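Local coordinates for putative lipid-transfer protein DIR1 (Arabidopsis thaliana, PDB 2RKN) that binds lysophospholipids in an internal cavity and is required for the long-distance signalling of systemic acquired resistance in plant defence, at residues P27-Q36 against A64-A72. Sequence-based numbering, arbitrary orientation.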
loop_
_atom_site.group_PDB
_atom_site.type_symbol
_atom_site.label_atom_id
_atom_site.label_comp_id
_atom_site.label_asym_id
_atom_site.label_seq_id
_atom_site.Cartn_x
_atom_site.Cartn_y
_atom_site.Cartn_z
ATOM N N PRO A 27 1.328 -7.116 7.596
ATOM C CA PRO A 27 0.435 -7.263 6.422
ATOM C C PRO A 27 -0.194 -8.626 6.291
ATOM O O PRO A 27 0.440 -9.658 6.545
ATOM C CB PRO A 27 1.334 -6.952 5.242
ATOM C CG PRO A 27 2.745 -7.187 5.719
ATOM C CD PRO A 27 2.721 -6.835 7.230
ATOM N N SER A 28 -1.464 -8.630 5.881
ATOM C CA SER A 28 -2.153 -9.881 5.693
ATOM C C SER A 28 -1.705 -10.531 4.431
ATOM O O SER A 28 -1.221 -9.839 3.470
ATOM C CB SER A 28 -3.674 -9.601 5.602
ATOM O OG SER A 28 -4.032 -9.011 4.377
ATOM N N GLN A 29 -1.911 -11.845 4.380
ATOM C CA GLN A 29 -1.671 -12.600 3.136
ATOM C C GLN A 29 -2.364 -12.013 1.904
ATOM O O GLN A 29 -1.707 -11.766 0.890
ATOM C CB GLN A 29 -2.030 -14.078 3.305
ATOM C CG GLN A 29 -1.592 -14.889 2.099
ATOM C CD GLN A 29 -0.160 -14.581 1.713
ATOM O OE1 GLN A 29 0.096 -13.951 0.660
ATOM N NE2 GLN A 29 0.799 -15.025 2.563
ATOM N N PRO A 30 -3.682 -11.779 1.976
ATOM C CA PRO A 30 -4.395 -11.117 0.853
ATOM C C PRO A 30 -3.817 -9.743 0.428
ATOM O O PRO A 30 -3.717 -9.466 -0.790
ATOM C CB PRO A 30 -5.823 -11.003 1.380
ATOM C CG PRO A 30 -5.949 -12.141 2.315
ATOM C CD PRO A 30 -4.635 -12.107 3.063
ATOM N N CYS A 31 -3.311 -8.978 1.419
ATOM C CA CYS A 31 -2.616 -7.749 1.048
ATOM C C CYS A 31 -1.344 -8.032 0.227
ATOM O O CYS A 31 -1.154 -7.434 -0.837
ATOM C CB CYS A 31 -2.260 -6.956 2.313
ATOM S SG CYS A 31 -1.163 -5.496 1.963
ATOM N N CYS A 32 -0.490 -8.918 0.740
ATOM C CA CYS A 32 0.764 -9.171 0.054
ATOM C C CYS A 32 0.517 -9.773 -1.319
ATOM O O CYS A 32 1.243 -9.455 -2.265
ATOM C CB CYS A 32 1.669 -10.031 0.916
ATOM S SG CYS A 32 2.279 -9.244 2.418
ATOM N N THR A 33 -0.482 -10.631 -1.442
ATOM C CA THR A 33 -0.741 -11.247 -2.730
ATOM C C THR A 33 -1.215 -10.217 -3.775
ATOM O O THR A 33 -0.849 -10.248 -4.933
ATOM C CB THR A 33 -1.782 -12.351 -2.569
ATOM O OG1 THR A 33 -1.213 -13.384 -1.727
ATOM C CG2 THR A 33 -2.172 -12.888 -3.938
ATOM N N ALA A 34 -2.062 -9.276 -3.328
ATOM C CA ALA A 34 -2.565 -8.243 -4.220
ATOM C C ALA A 34 -1.401 -7.385 -4.700
ATOM O O ALA A 34 -1.346 -6.997 -5.849
ATOM C CB ALA A 34 -3.567 -7.364 -3.446
ATOM N N LEU A 35 -0.455 -7.085 -3.790
ATOM C CA LEU A 35 0.659 -6.221 -4.178
ATOM C C LEU A 35 1.539 -6.854 -5.283
ATOM O O LEU A 35 2.258 -6.119 -5.998
ATOM C CB LEU A 35 1.594 -5.958 -2.946
ATOM C CG LEU A 35 1.005 -4.899 -2.045
ATOM C CD1 LEU A 35 2.115 -4.673 -0.960
ATOM C CD2 LEU A 35 0.668 -3.579 -2.693
ATOM N N GLN A 36 1.455 -8.194 -5.457
ATOM C CA GLN A 36 2.163 -8.867 -6.555
ATOM C C GLN A 36 1.680 -8.404 -7.953
ATOM O O GLN A 36 2.383 -8.647 -8.940
ATOM C CB GLN A 36 2.072 -10.404 -6.422
ATOM C CG GLN A 36 2.654 -10.877 -5.104
ATOM C CD GLN A 36 2.550 -12.388 -4.866
ATOM O OE1 GLN A 36 2.307 -13.149 -5.785
ATOM N NE2 GLN A 36 2.816 -12.825 -3.611
ATOM N N ALA A 64 7.551 0.889 2.721
ATOM C CA ALA A 64 8.173 -0.322 3.269
ATOM C C ALA A 64 7.409 -1.625 3.034
ATOM O O ALA A 64 7.907 -2.703 3.333
ATOM C CB ALA A 64 8.357 -0.152 4.794
ATOM N N LEU A 65 6.185 -1.516 2.533
ATOM C CA LEU A 65 5.299 -2.674 2.541
ATOM C C LEU A 65 5.735 -3.784 1.577
ATOM O O LEU A 65 5.830 -4.952 1.969
ATOM C CB LEU A 65 3.857 -2.236 2.326
ATOM C CG LEU A 65 2.824 -3.351 2.429
ATOM C CD1 LEU A 65 2.951 -4.128 3.681
ATOM C CD2 LEU A 65 1.438 -2.785 2.315
ATOM N N PRO A 66 6.069 -3.423 0.323
ATOM C CA PRO A 66 6.610 -4.527 -0.504
ATOM C C PRO A 66 7.703 -5.356 0.125
ATOM O O PRO A 66 7.609 -6.616 0.073
ATOM C CB PRO A 66 7.035 -3.804 -1.832
ATOM C CG PRO A 66 6.097 -2.625 -1.901
ATOM C CD PRO A 66 6.053 -2.146 -0.415
ATOM N N LYS A 67 8.760 -4.750 0.737
ATOM C CA LYS A 67 9.810 -5.496 1.445
ATOM C C LYS A 67 9.192 -6.327 2.544
ATOM O O LYS A 67 9.499 -7.491 2.648
ATOM C CB LYS A 67 10.957 -4.583 2.021
ATOM C CG LYS A 67 12.141 -5.283 2.779
ATOM C CD LYS A 67 12.928 -4.264 3.669
ATOM C CE LYS A 67 14.097 -4.869 4.421
ATOM N NZ LYS A 67 15.358 -4.629 3.606
ATOM N N GLN A 68 8.226 -5.760 3.285
ATOM C CA GLN A 68 7.575 -6.551 4.374
ATOM C C GLN A 68 6.902 -7.788 3.834
ATOM O O GLN A 68 6.884 -8.822 4.477
ATOM C CB GLN A 68 6.513 -5.750 5.135
ATOM C CG GLN A 68 7.040 -4.944 6.256
ATOM C CD GLN A 68 5.939 -4.755 7.316
ATOM O OE1 GLN A 68 5.144 -3.823 7.255
ATOM N NE2 GLN A 68 5.862 -5.720 8.247
ATOM N N CYS A 69 6.411 -7.692 2.617
ATOM C CA CYS A 69 5.716 -8.776 1.961
ATOM C C CYS A 69 6.657 -9.745 1.260
ATOM O O CYS A 69 6.196 -10.724 0.678
ATOM C CB CYS A 69 4.680 -8.200 0.992
ATOM S SG CYS A 69 3.145 -7.538 1.741
ATOM N N GLY A 70 7.956 -9.478 1.322
ATOM C CA GLY A 70 8.914 -10.409 0.733
ATOM C C GLY A 70 8.985 -10.283 -0.777
ATOM O O GLY A 70 9.503 -11.179 -1.468
ATOM N N LEU A 71 8.487 -9.171 -1.309
ATOM C CA LEU A 71 8.598 -8.929 -2.713
ATOM C C LEU A 71 10.059 -8.573 -2.960
ATOM O O LEU A 71 10.760 -8.159 -2.017
ATOM C CB LEU A 71 7.594 -7.858 -3.173
ATOM C CG LEU A 71 6.167 -8.401 -2.941
ATOM C CD1 LEU A 71 5.029 -7.382 -3.206
ATOM C CD2 LEU A 71 5.942 -9.637 -3.791
ATOM N N ALA A 72 10.519 -8.769 -4.203
ATOM C CA ALA A 72 11.938 -8.542 -4.571
ATOM C C ALA A 72 12.109 -7.110 -5.011
ATOM O O ALA A 72 13.168 -6.505 -4.817
ATOM C CB ALA A 72 12.401 -9.503 -5.674
HETATM O O HOH W 1 4.168 -11.696 -1.438
#
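A disulfide between Cys-32 and Cys-69 (SG to SG 2.0 Å, chi3 -74°) ties helix 29-35 to the residue immediately following helix 59-68, drawing the two backbones closest together at this pair. Each sulfur lies beside its own backbone N, and the bridge is set among apolar groups.

Apolar side chains pack around the sulfurs. In the conformer described here, one of two modelled, Leu-65 has CG anti to its backbone N (chi1 -175°) and divides its two methyls: CD1 lies 3.6 Å from CB of Pro-27, while CD2 meets Cys-31 SG at 3.8 Å. Methyl CD1 of Leu-35 reaches Leu-65 CG at 3.7 Å, the two side chains crossing at about a right angle. Gly-70, with positive phi, ends the helix in a Schellman motif, and the chain then leads to Leu-71, which sets CD1 against Leu-35 CB and CD2 against Gln-36 CG (3.8 Å). At the opposite margin the amide of Gln-68 lies against the proline ring, NE2 3.5 Å from Pro-27 CD.

Polar contact between the segments is mediated by water: one molecule accepts from Gln-36 NE2 (2.8 Å) and donates to Cys-69 O.

Such disulfide stapling of helices characterises plant lipid-transfer proteins. Leu-35 also touches a bound lysolipid, and Cys-31 is bridged to Cys-15 of helix 9-15. The axes of segments 29-35 and 64-68 cross at -107°, with Phe-40 of helix 40-44 packing on Pro-66 and Leu-71.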